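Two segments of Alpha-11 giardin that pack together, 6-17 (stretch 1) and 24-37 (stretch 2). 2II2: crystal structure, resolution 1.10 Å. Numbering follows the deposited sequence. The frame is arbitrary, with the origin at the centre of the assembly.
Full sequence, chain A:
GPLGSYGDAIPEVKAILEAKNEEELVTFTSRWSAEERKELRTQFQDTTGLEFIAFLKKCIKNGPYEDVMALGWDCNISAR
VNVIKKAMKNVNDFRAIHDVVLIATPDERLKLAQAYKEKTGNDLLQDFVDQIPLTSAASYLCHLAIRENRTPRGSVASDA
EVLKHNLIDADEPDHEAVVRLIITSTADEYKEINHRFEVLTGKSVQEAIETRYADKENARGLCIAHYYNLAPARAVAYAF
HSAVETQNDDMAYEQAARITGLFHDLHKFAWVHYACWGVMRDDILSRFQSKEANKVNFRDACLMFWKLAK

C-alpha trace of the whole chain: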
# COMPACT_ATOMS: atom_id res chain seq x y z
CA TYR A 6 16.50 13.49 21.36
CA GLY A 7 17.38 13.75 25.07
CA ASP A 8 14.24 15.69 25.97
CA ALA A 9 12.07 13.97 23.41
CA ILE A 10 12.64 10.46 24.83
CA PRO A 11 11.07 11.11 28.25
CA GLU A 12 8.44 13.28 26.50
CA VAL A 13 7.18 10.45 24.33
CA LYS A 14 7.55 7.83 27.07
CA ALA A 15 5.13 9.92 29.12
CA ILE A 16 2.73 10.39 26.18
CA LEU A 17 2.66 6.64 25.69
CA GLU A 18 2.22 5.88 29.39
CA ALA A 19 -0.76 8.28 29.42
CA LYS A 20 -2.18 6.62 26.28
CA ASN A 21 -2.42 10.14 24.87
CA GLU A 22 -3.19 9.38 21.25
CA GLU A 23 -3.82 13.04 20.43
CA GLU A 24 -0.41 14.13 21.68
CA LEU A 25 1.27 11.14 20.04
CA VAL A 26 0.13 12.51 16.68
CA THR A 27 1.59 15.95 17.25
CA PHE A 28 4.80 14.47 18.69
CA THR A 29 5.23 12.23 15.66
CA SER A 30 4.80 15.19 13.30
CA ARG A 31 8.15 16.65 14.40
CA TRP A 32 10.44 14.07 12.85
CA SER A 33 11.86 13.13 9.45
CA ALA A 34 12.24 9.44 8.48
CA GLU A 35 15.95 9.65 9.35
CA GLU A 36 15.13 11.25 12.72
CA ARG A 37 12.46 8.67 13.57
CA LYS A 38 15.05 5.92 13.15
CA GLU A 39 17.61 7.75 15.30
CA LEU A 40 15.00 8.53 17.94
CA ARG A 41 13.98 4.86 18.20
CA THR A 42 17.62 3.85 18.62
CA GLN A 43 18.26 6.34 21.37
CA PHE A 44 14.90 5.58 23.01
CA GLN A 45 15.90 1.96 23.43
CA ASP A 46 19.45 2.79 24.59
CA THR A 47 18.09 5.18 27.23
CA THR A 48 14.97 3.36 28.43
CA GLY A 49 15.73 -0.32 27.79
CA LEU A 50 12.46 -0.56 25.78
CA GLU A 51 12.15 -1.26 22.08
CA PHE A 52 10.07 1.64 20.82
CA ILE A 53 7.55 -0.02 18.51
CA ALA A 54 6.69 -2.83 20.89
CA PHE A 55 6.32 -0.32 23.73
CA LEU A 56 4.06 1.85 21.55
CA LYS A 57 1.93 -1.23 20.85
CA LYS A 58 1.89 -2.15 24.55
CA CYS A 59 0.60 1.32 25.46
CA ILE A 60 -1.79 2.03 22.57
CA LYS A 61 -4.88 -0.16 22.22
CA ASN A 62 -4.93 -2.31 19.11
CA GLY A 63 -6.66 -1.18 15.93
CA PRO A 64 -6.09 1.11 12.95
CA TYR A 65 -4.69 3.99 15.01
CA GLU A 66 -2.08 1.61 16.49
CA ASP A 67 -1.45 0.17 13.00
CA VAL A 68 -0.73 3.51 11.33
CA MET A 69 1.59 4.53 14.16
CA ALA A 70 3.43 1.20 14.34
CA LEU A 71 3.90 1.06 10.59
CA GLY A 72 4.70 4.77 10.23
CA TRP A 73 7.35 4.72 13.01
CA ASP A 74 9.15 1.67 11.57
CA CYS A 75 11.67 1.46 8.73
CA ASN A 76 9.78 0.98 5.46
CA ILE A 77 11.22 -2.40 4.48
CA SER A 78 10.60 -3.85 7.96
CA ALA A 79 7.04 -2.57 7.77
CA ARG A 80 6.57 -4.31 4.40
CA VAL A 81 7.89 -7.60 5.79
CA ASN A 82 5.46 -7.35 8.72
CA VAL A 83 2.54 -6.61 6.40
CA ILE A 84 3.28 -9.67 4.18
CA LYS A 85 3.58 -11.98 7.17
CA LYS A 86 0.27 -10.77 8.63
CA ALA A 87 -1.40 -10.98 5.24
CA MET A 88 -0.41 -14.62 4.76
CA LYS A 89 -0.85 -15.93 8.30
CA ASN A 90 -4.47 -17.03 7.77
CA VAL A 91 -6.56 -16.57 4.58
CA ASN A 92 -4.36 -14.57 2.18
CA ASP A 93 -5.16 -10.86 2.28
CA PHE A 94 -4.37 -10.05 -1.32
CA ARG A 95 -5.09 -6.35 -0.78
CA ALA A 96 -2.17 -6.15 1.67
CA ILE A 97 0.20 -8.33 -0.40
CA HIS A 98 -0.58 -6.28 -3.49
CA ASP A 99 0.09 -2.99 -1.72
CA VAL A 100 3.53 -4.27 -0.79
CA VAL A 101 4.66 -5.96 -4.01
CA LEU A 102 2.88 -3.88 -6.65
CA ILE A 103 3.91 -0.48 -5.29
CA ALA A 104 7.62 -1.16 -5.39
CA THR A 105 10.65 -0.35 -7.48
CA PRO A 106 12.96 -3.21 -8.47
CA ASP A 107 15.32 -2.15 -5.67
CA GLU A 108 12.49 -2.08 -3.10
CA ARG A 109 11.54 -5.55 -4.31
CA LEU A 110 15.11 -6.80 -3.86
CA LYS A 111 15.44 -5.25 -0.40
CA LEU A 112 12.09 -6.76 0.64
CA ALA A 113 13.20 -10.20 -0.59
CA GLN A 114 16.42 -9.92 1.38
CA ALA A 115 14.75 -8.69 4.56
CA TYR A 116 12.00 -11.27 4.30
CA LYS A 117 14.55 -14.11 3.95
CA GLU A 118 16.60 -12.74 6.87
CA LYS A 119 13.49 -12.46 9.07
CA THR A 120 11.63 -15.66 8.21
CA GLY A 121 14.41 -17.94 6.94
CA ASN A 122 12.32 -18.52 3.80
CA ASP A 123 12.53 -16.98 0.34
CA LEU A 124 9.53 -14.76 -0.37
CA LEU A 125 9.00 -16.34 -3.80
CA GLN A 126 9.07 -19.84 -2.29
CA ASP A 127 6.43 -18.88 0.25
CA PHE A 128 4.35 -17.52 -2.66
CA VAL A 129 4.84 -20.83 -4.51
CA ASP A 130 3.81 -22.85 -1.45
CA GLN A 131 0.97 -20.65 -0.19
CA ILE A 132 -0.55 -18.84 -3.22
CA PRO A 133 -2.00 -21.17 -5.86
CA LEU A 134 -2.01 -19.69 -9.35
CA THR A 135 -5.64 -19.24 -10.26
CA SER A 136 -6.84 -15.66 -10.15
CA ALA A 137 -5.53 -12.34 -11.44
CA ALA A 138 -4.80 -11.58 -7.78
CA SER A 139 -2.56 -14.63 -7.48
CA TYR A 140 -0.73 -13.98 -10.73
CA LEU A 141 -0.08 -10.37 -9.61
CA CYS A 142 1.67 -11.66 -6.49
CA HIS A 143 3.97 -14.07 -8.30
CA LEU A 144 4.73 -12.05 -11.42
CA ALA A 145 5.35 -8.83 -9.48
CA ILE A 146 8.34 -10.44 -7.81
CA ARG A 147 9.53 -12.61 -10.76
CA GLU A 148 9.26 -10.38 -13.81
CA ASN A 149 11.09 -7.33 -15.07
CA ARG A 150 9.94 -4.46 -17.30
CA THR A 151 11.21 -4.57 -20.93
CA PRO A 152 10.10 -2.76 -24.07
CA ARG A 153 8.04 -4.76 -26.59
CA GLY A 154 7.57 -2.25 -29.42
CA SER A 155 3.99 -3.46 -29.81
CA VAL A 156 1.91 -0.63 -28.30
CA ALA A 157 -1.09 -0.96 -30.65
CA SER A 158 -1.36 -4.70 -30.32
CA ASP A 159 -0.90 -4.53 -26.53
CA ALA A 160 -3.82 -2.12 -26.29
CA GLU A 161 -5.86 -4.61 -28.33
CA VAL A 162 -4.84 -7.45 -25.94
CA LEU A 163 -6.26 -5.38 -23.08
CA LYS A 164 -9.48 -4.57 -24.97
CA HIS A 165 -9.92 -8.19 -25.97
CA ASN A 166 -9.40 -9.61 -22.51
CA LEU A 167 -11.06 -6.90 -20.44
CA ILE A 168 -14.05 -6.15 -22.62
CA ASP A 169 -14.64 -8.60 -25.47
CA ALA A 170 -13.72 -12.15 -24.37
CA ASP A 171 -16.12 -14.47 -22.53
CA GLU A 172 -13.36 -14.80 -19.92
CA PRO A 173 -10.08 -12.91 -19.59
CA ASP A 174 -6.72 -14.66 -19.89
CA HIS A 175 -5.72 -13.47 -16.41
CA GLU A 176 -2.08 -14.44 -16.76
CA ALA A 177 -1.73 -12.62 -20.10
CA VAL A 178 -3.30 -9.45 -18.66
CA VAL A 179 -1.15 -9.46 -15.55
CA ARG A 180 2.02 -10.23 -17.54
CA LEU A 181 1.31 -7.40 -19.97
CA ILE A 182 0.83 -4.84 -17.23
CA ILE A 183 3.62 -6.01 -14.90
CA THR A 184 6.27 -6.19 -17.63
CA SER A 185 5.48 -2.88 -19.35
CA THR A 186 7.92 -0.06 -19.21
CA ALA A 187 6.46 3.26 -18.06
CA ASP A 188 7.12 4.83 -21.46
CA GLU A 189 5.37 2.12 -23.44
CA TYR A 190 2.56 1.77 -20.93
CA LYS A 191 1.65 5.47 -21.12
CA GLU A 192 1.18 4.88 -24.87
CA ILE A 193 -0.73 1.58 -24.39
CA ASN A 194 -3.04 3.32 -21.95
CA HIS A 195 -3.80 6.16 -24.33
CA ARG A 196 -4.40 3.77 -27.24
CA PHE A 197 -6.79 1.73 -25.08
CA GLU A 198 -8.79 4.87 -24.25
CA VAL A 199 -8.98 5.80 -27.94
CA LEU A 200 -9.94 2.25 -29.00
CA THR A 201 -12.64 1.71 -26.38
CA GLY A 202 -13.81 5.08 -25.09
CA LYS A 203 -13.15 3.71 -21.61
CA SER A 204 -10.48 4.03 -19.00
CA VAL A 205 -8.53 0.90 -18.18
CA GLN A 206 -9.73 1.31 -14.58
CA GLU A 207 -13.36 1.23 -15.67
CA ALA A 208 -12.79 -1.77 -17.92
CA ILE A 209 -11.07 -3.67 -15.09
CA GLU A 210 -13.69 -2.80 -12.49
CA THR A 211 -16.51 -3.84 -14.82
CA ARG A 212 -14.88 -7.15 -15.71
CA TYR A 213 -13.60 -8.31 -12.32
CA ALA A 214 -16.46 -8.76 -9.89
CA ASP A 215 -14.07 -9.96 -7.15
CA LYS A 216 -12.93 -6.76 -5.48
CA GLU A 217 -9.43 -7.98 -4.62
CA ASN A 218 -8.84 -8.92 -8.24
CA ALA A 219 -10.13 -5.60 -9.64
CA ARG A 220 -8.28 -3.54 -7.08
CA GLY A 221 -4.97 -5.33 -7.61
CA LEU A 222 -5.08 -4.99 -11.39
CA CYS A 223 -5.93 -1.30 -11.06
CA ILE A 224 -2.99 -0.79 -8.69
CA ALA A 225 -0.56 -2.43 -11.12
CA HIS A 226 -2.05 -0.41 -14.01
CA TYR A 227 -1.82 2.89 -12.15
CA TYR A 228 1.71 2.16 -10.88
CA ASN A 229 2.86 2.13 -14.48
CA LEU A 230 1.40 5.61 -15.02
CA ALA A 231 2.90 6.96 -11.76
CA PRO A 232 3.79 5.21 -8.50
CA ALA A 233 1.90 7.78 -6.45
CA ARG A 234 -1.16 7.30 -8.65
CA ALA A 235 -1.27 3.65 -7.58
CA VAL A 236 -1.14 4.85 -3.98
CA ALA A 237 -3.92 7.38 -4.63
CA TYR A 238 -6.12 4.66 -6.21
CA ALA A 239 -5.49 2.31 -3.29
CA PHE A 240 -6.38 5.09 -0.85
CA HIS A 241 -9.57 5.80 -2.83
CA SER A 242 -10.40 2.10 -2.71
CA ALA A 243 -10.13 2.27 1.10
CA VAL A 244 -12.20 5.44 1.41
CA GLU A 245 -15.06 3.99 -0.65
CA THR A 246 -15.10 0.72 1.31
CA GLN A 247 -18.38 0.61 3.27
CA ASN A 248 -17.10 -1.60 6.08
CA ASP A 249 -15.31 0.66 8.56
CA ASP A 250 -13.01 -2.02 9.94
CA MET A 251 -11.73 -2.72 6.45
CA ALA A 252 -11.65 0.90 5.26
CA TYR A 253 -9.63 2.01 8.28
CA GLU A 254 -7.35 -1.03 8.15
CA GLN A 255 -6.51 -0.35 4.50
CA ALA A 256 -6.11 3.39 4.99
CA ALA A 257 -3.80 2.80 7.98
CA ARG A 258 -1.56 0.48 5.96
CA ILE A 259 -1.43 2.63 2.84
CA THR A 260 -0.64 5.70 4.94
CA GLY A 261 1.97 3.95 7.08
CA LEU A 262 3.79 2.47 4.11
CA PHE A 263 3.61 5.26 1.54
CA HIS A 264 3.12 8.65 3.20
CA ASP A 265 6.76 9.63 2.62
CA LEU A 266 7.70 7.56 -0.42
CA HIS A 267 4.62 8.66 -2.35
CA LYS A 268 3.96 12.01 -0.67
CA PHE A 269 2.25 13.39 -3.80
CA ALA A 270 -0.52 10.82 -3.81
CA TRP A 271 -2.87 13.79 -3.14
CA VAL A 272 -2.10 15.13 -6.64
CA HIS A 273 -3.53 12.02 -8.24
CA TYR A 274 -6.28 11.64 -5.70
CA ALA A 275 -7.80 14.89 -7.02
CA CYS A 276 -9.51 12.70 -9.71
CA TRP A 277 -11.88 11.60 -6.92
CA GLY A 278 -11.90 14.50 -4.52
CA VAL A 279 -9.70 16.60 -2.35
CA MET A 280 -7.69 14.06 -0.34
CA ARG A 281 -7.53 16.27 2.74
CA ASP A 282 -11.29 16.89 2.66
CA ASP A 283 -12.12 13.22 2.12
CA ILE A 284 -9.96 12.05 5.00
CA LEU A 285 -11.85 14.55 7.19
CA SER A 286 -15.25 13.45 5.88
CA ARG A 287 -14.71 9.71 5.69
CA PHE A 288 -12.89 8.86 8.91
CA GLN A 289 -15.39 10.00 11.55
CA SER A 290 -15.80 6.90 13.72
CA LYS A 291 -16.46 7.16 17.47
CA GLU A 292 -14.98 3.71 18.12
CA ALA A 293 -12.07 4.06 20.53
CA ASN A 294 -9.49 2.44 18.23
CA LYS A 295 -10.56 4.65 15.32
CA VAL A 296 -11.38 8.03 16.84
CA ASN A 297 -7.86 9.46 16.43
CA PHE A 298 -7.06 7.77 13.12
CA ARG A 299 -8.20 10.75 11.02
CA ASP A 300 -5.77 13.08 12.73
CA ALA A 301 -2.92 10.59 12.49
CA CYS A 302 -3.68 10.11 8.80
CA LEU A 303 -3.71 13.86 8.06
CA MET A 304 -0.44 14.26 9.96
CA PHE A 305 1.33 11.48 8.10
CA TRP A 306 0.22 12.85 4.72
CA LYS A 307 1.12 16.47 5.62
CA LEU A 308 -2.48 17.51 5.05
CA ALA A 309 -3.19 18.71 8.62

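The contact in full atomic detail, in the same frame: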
# COMPACT_ATOMS: atom_id res chain seq x y z
N TYR A 6 17.39 14.62 20.98
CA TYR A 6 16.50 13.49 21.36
C TYR A 6 16.40 13.31 22.88
O TYR A 6 15.48 12.64 23.36
CB TYR A 6 16.99 12.20 20.70
CG TYR A 6 17.07 12.27 19.19
CD1 TYR A 6 18.29 12.09 18.55
CD2 TYR A 6 15.93 12.48 18.41
CE1 TYR A 6 18.39 12.14 17.16
CE2 TYR A 6 16.02 12.54 17.01
CZ TYR A 6 17.25 12.36 16.40
OH TYR A 6 17.35 12.41 15.03
N GLY A 7 17.33 13.91 23.63
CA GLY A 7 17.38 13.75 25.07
C GLY A 7 16.12 14.16 25.80
O GLY A 7 15.75 13.51 26.76
N ASP A 8 15.50 15.26 25.37
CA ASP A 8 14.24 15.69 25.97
C ASP A 8 13.06 14.94 25.38
O ASP A 8 12.07 14.66 26.05
CB ASP A 8 14.03 17.19 25.83
CG ASP A 8 15.10 17.99 26.53
OD1 ASP A 8 15.46 17.63 27.68
OD2 ASP A 8 15.59 18.97 25.92
N ALA A 9 13.17 14.62 24.10
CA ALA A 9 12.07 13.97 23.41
C ALA A 9 11.80 12.55 23.89
O ALA A 9 10.66 12.12 23.87
CB ALA A 9 12.34 13.99 21.94
N ILE A 10 12.82 11.83 24.35
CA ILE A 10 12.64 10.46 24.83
C ILE A 10 11.71 10.38 26.05
O ILE A 10 10.71 9.67 26.00
CB ILE A 10 14.00 9.79 25.07
CG1 ILE A 10 14.62 9.45 23.71
CG2 ILE A 10 13.89 8.54 25.88
CD1 ILE A 10 16.08 9.19 23.74
N PRO A 11 12.03 11.12 27.14
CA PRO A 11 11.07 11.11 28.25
C PRO A 11 9.70 11.69 27.87
O PRO A 11 8.67 11.27 28.41
CB PRO A 11 11.77 11.95 29.34
CG PRO A 11 12.86 12.64 28.68
CD PRO A 11 13.25 11.89 27.45
N GLU A 12 9.69 12.67 26.97
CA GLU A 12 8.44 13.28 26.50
C GLU A 12 7.51 12.23 25.90
O GLU A 12 6.33 12.12 26.29
CB GLU A 12 8.75 14.38 25.49
CG GLU A 12 7.52 15.10 24.94
CD GLU A 12 7.85 16.11 23.86
OE1 GLU A 12 8.98 16.14 23.34
OE2 GLU A 12 6.93 16.89 23.52
N VAL A 13 8.03 11.45 24.96
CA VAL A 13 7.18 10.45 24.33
C VAL A 13 6.89 9.24 25.23
O VAL A 13 5.83 8.64 25.13
CB VAL A 13 7.69 10.00 22.94
CG1 VAL A 13 8.99 9.15 23.04
CG2 VAL A 13 6.61 9.25 22.18
N LYS A 14 7.82 8.92 26.14
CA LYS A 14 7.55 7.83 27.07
C LYS A 14 6.32 8.19 27.90
O LYS A 14 5.42 7.37 28.12
CB LYS A 14 8.77 7.54 27.94
CG LYS A 14 8.61 6.35 28.85
CD LYS A 14 9.93 6.02 29.53
CE LYS A 14 9.90 4.74 30.35
NZ LYS A 14 9.14 4.91 31.63
N ALA A 15 6.26 9.46 28.33
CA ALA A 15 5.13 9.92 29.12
C ALA A 15 3.82 9.96 28.32
O ALA A 15 2.74 9.62 28.85
CB ALA A 15 5.43 11.28 29.73
N ILE A 16 3.90 10.40 27.07
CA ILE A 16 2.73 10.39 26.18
C ILE A 16 2.17 8.97 26.06
O ILE A 16 0.96 8.75 26.15
CB ILE A 16 3.12 10.93 24.79
CG1 ILE A 16 3.31 12.44 24.83
CG2 ILE A 16 2.07 10.59 23.74
CD1 ILE A 16 3.95 13.03 23.59
N LEU A 17 3.07 8.02 25.85
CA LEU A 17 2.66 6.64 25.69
C LEU A 17 2.07 6.06 26.98
O LEU A 17 0.99 5.40 26.95
CB LEU A 17 3.82 5.81 25.14
CG LEU A 17 4.20 6.12 23.68
CD1 LEU A 17 5.52 5.43 23.30
CD2 LEU A 17 3.10 5.75 22.68
N GLU A 24 -1.75 13.60 21.58
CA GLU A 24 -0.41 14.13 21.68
C GLU A 24 0.62 13.27 20.93
O GLU A 24 1.65 13.79 20.49
CB GLU A 24 -0.00 14.34 23.13
CG GLU A 24 1.04 15.41 23.20
CD GLU A 24 1.37 15.86 24.59
OE1 GLU A 24 0.61 15.58 25.56
OE2 GLU A 24 2.43 16.51 24.71
N LEU A 25 0.36 11.97 20.80
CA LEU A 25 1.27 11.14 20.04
C LEU A 25 1.31 11.59 18.58
O LEU A 25 2.37 11.55 17.94
CB LEU A 25 0.93 9.67 20.19
CG LEU A 25 1.85 8.68 19.45
CD1 LEU A 25 3.29 8.80 19.96
CD2 LEU A 25 1.34 7.27 19.57
N VAL A 26 0.16 12.00 18.06
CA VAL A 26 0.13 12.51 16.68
C VAL A 26 1.01 13.74 16.51
O VAL A 26 1.83 13.81 15.60
CB VAL A 26 -1.31 12.81 16.24
CG1 VAL A 26 -1.38 13.48 14.89
CG2 VAL A 26 -2.15 11.54 16.21
N THR A 27 0.82 14.72 17.38
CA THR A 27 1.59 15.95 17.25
C THR A 27 3.09 15.71 17.50
O THR A 27 3.94 16.31 16.84
CB THR A 27 1.03 17.05 18.15
OG1 THR A 27 1.11 16.65 19.51
CG2 THR A 27 -0.41 17.31 17.80
N PHE A 28 3.40 14.84 18.47
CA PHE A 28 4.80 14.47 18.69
C PHE A 28 5.45 13.87 17.44
O PHE A 28 6.57 14.22 17.04
CB PHE A 28 4.92 13.51 19.88
CG PHE A 28 6.33 13.05 20.13
CD1 PHE A 28 7.19 13.80 20.94
CD2 PHE A 28 6.82 11.91 19.53
CE1 PHE A 28 8.50 13.38 21.15
CE2 PHE A 28 8.12 11.50 19.71
CZ PHE A 28 8.96 12.24 20.53
N THR A 29 4.72 12.94 16.82
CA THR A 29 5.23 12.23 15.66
C THR A 29 5.50 13.18 14.50
O THR A 29 6.43 12.96 13.74
CB THR A 29 4.29 11.09 15.28
OG1 THR A 29 4.21 10.17 16.37
CG2 THR A 29 4.78 10.34 14.05
N SER A 30 4.70 14.24 14.41
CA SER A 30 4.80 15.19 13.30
C SER A 30 6.16 15.91 13.23
O SER A 30 6.53 16.49 12.18
CB SER A 30 3.69 16.24 13.41
OG SER A 30 4.03 17.25 14.35
N ARG A 31 6.93 15.87 14.31
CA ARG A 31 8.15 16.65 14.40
C ARG A 31 9.31 16.10 13.61
O ARG A 31 10.26 16.84 13.35
CB ARG A 31 8.60 16.76 15.86
CG ARG A 31 7.66 17.49 16.73
CD ARG A 31 8.32 17.72 18.06
NE ARG A 31 7.31 17.69 19.09
CZ ARG A 31 7.56 17.38 20.35
NH1 ARG A 31 8.80 17.09 20.73
NH2 ARG A 31 6.56 17.38 21.21
N TRP A 32 9.25 14.82 13.24
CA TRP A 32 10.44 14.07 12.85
C TRP A 32 10.47 13.59 11.41
O TRP A 32 9.49 13.04 10.91
CB TRP A 32 10.60 12.86 13.78
CG TRP A 32 10.37 13.20 15.23
CD1 TRP A 32 9.24 12.96 15.96
CD2 TRP A 32 11.29 13.85 16.11
NE1 TRP A 32 9.40 13.43 17.24
CE2 TRP A 32 10.65 13.99 17.36
CE3 TRP A 32 12.59 14.37 15.97
CZ2 TRP A 32 11.27 14.58 18.46
CZ3 TRP A 32 13.22 14.95 17.07
CH2 TRP A 32 12.56 15.05 18.30
N SER A 33 11.63 13.75 10.76
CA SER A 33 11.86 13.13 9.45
C SER A 33 12.00 11.60 9.57
O SER A 33 12.14 11.08 10.69
CB SER A 33 13.12 13.70 8.83
OG SER A 33 14.24 13.25 9.56
N ALA A 34 11.99 10.88 8.44
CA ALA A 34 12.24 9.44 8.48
C ALA A 34 13.59 9.12 9.14
O ALA A 34 13.66 8.25 10.01
CB ALA A 34 12.18 8.84 7.09
N GLU A 35 14.62 9.88 8.80
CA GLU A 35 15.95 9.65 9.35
C GLU A 35 15.93 9.86 10.86
O GLU A 35 16.54 9.10 11.62
CB GLU A 35 16.95 10.59 8.69
CG GLU A 35 18.36 10.43 9.18
CD GLU A 35 19.27 11.46 8.58
OE1 GLU A 35 19.22 11.62 7.33
OE2 GLU A 35 20.02 12.13 9.34
N GLU A 36 15.25 10.93 11.29
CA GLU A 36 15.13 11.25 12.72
C GLU A 36 14.30 10.21 13.47
O GLU A 36 14.62 9.90 14.62
CB GLU A 36 14.55 12.66 12.92
CG GLU A 36 15.50 13.77 12.47
CD GLU A 36 14.83 15.12 12.38
OE1 GLU A 36 13.60 15.19 12.23
OE2 GLU A 36 15.55 16.15 12.41
N ARG A 37 13.24 9.68 12.85
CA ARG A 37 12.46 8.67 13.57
C ARG A 37 13.32 7.47 13.90
O ARG A 37 13.22 6.90 14.99
CB ARG A 37 11.22 8.23 12.79
CG ARG A 37 10.17 9.30 12.69
CD ARG A 37 8.88 8.78 12.14
NE ARG A 37 8.93 8.31 10.76
CZ ARG A 37 8.85 9.08 9.67
NH1 ARG A 37 8.78 10.41 9.78
NH2 ARG A 37 8.85 8.53 8.46
O HOH W 1 4.45 16.29 22.87

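Two nearly antiparallel helices of one chain pack here through an apolar seam that is closed along one margin by a salt bridge, a common way of joining neighbouring helices. The axes of helix 9-17 and helix 24-29 meet at 155° and approach to 10.1 Å, a spacing that leaves room for interdigitating side chains. The central knob is F28, whose side chain sits among A9, E12, V13 and I16. V13 lies over one face of its ring, with V13 CB 3.7 Å from the F28 ring centroid and only 20° off the normal, a CH-pi contact. Further along, I16 packs against the second helix, I16 CG2 lying 3.8 Å from L25 CB and I16 CD1 3.9 Å from F28 CB, while L17 CD2 reaches L25 CD2 at 3.9 Å. Beyond helix 24-29, W32 extends the apolar surface: A9 CB is 3.7 Å from W32 CZ2, and the Y6 ring meets the indole obliquely.

Charge pairing takes over where E12 is partly exposed. The R31 guanidinium presents its edge to the carboxylate, so two hydrogen bonds form side by side, R31 NH1 to E12 OE1 at 2.8 Å and R31 NH2 to E12 OE2 at a very short 2.4 Å. Water 1 donates to both E12 OE2 (2.6 Å) and E24 OE2 (2.7 Å), bridging the two carboxylates.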